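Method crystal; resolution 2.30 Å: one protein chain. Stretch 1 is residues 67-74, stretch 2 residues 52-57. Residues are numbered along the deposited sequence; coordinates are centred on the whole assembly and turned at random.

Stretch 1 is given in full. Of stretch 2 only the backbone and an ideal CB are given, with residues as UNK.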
# COMPACT_ATOMS: atom_id res chain seq x y z
N SER A 67 1.13 -5.62 -0.63
CA SER A 67 -0.05 -5.63 -1.48
C SER A 67 0.31 -5.95 -2.92
O SER A 67 1.46 -5.76 -3.33
CB SER A 67 -0.75 -4.26 -1.44
OG SER A 67 0.12 -3.26 -1.93
N ILE A 68 -0.67 -6.46 -3.66
CA ILE A 68 -0.48 -6.77 -5.07
C ILE A 68 -1.81 -6.68 -5.80
O ILE A 68 -2.84 -7.18 -5.34
CB ILE A 68 0.11 -8.18 -5.29
CG1 ILE A 68 0.32 -8.40 -6.80
CG2 ILE A 68 -0.82 -9.23 -4.72
CD1 ILE A 68 1.08 -9.67 -7.16
N HIS A 69 -1.78 -6.01 -6.95
CA HIS A 69 -2.95 -5.83 -7.80
C HIS A 69 -2.48 -6.35 -9.15
O HIS A 69 -1.34 -6.09 -9.56
CB HIS A 69 -3.30 -4.34 -7.85
CG HIS A 69 -3.59 -3.74 -6.50
ND1 HIS A 69 -4.71 -4.05 -5.76
CD2 HIS A 69 -2.89 -2.84 -5.76
CE1 HIS A 69 -4.69 -3.37 -4.62
NE2 HIS A 69 -3.60 -2.63 -4.60
N THR A 70 -3.33 -7.10 -9.85
CA THR A 70 -2.91 -7.66 -11.13
C THR A 70 -3.85 -7.48 -12.31
O THR A 70 -5.06 -7.30 -12.15
CB THR A 70 -2.61 -9.16 -11.00
OG1 THR A 70 -3.84 -9.89 -10.93
CG2 THR A 70 -1.80 -9.43 -9.74
N TRP A 71 -3.27 -7.54 -13.51
CA TRP A 71 -3.98 -7.39 -14.77
C TRP A 71 -3.39 -8.41 -15.73
O TRP A 71 -2.42 -8.13 -16.43
CB TRP A 71 -3.76 -5.99 -15.34
CG TRP A 71 -4.43 -4.89 -14.57
CD1 TRP A 71 -5.64 -4.33 -14.85
CD2 TRP A 71 -3.93 -4.23 -13.40
NE1 TRP A 71 -5.92 -3.35 -13.92
CE2 TRP A 71 -4.89 -3.27 -13.02
CE3 TRP A 71 -2.75 -4.35 -12.64
CZ2 TRP A 71 -4.72 -2.43 -11.91
CZ3 TRP A 71 -2.58 -3.52 -11.54
CH2 TRP A 71 -3.56 -2.57 -11.18
N PRO A 72 -3.96 -9.62 -15.75
CA PRO A 72 -3.48 -10.68 -16.63
C PRO A 72 -3.36 -10.23 -18.10
O PRO A 72 -2.37 -10.54 -18.76
CB PRO A 72 -4.54 -11.76 -16.45
CG PRO A 72 -4.86 -11.64 -14.99
CD PRO A 72 -4.98 -10.13 -14.81
N GLU A 73 -4.36 -9.49 -18.59
CA GLU A 73 -4.35 -9.06 -19.99
C GLU A 73 -3.15 -8.18 -20.34
O GLU A 73 -2.82 -8.04 -21.52
CB GLU A 73 -5.64 -8.31 -20.35
CG GLU A 73 -5.75 -6.91 -19.72
CD GLU A 73 -6.41 -6.92 -18.35
OE1 GLU A 73 -6.12 -7.82 -17.53
OE2 GLU A 73 -7.23 -6.01 -18.09
N HIS A 74 -2.52 -7.59 -19.33
CA HIS A 74 -1.36 -6.72 -19.54
C HIS A 74 -0.07 -7.34 -19.01
O HIS A 74 0.98 -6.69 -19.06
CB HIS A 74 -1.58 -5.37 -18.86
CG HIS A 74 -2.65 -4.54 -19.49
ND1 HIS A 74 -3.80 -4.16 -18.82
CD2 HIS A 74 -2.76 -4.02 -20.74
CE1 HIS A 74 -4.56 -3.45 -19.63
NE2 HIS A 74 -3.95 -3.35 -20.80
N UNK A 52 -12.91 -10.54 -15.64
CA UNK A 52 -12.93 -11.98 -15.90
C UNK A 52 -11.70 -12.65 -15.31
O UNK A 52 -11.51 -13.86 -15.46
CB UNK A 52 -13.01 -12.26 -17.40
N UNK A 53 -10.86 -11.85 -14.67
CA UNK A 53 -9.63 -12.35 -14.06
C UNK A 53 -8.88 -11.22 -13.37
O UNK A 53 -9.27 -10.06 -13.44
CB UNK A 53 -8.74 -13.01 -15.11
N UNK A 54 -7.80 -11.57 -12.69
CA UNK A 54 -7.02 -10.57 -11.99
C UNK A 54 -7.46 -10.57 -10.55
O UNK A 54 -8.60 -10.90 -10.25
CB UNK A 54 -7.18 -9.18 -12.62
N UNK A 55 -6.56 -10.18 -9.65
CA UNK A 55 -6.87 -10.18 -8.23
C UNK A 55 -6.08 -9.18 -7.40
O UNK A 55 -5.03 -8.67 -7.81
CB UNK A 55 -6.64 -11.58 -7.67
N UNK A 56 -6.60 -8.89 -6.21
CA UNK A 56 -5.95 -8.01 -5.26
C UNK A 56 -5.62 -8.85 -4.04
O UNK A 56 -6.35 -9.78 -3.68
CB UNK A 56 -6.83 -6.81 -4.90
N UNK A 57 -4.49 -8.53 -3.41
CA UNK A 57 -4.08 -9.26 -2.22
C UNK A 57 -3.39 -8.28 -1.30
O UNK A 57 -2.53 -7.51 -1.76
CB UNK A 57 -3.17 -10.44 -2.56

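Strand 55-57 of stretch 2 runs antiparallel to strand 67-71, with 175° between their N-to-C directions. Positions 55 to 57 form the paired strand, and the earlier positions lead into it past Pro 72 and Glu 73.

Position 52 lies at the far end. Nothing of stretch 1 comes within 5.5 Å of its ideal CB. The phi of -81° is compatible with many residues, proline included, and stretch 1 makes no choice here. The residue is Pro 52, with a cis peptide bond before it. It makes no contact with stretch 1.

At position 53 the CA-to-CB bond points toward stretch 1. The ideal CB is 4.1 Å from CG of Pro 72, and the carboxylate of Glu 73 lies beyond. The proline offers an apolar surface and the glutamate an acceptor. A flat ring would suit the first, and a polar or basic group the second; histidine, tyrosine, arginine or lysine are all reasonable. The residue is His 53, with chi1 at 47° (p). Pro 72 packs over one face of its ring in a CH-pi contact, with CB 3.9 Å from the ring centroid. Glu 73 OE1 meets the ring edge, 3.3 Å from His 53 CE1. A water links the two residues: it lies 2.8 Å from His 53 ND1, and it donates to Glu 73 OE1 at 2.9 Å and to His 53 O at 2.9 Å.

Position 54 has phi 97° and psi 152°. A CB here would be jammed against the carbonyl oxygen of the preceding residue. It would also clash with stretch 1, at 2.9 Å from Thr 70 O, and sit tightly at 3.2 Å from Pro 72 CD. Only glycine fits, and the residue is Gly 54. The bare CA lets Pro 72 close in, with CD 3.5 Å from Gly 54 CA.

At position 55 the CA-to-CB bond points away from stretch 1. The nearest atom of stretch 1 is Thr 70 OG1, 4.6 Å from the ideal CB, so stretch 1 sets little limit and many residues would do. The residue is Ala 55. Its backbone does the work: Ala 55 N donates to Thr 70 OG1 at 3.0 Å, and Thr 70 N returns a weak bond to Ala 55 O at 3.1 Å.

Position 56 pairs with His 69 without backbone hydrogen bonds between them, and both side chains lie on the same face of the sheet. The ideal CB is 3.6 Å from His 69 ND1. A short polar side chain, such as serine, threonine or aspartate, could accept from that nitrogen. The residue is Thr 56, chi1 -72° (m). His 69 ND1 donates to Thr 56 OG1 at 3.0 Å, near the plane of the ring.

Position 57 pairs with Ile 68, on the other face. The ideal CB is only 3.4 Å from Ile 68 CG2, which favours glycine or perhaps alanine. The residue is Gly 57. Its N donates to Ile 68 O at 2.9 Å, and Ile 68 N donates to Gly 57 O at 2.9 Å.

Stretch 2, residues 52-57: PHGATG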
# COMPACT_ATOMS: atom_id res chain seq x y z
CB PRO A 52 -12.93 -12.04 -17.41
CG PRO A 52 -11.95 -10.95 -17.74
CD PRO A 52 -12.38 -9.82 -16.81
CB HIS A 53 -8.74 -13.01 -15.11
CG HIS A 53 -8.57 -12.21 -16.36
ND1 HIS A 53 -8.20 -10.88 -16.35
CD2 HIS A 53 -8.67 -12.55 -17.67
CE1 HIS A 53 -8.08 -10.44 -17.60
NE2 HIS A 53 -8.37 -11.44 -18.41
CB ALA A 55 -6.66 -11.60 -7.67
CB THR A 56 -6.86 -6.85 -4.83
OG1 THR A 56 -7.00 -5.93 -5.92
CG2 THR A 56 -6.27 -6.13 -3.63
O HOH W 1 -8.13 -8.27 -15.42
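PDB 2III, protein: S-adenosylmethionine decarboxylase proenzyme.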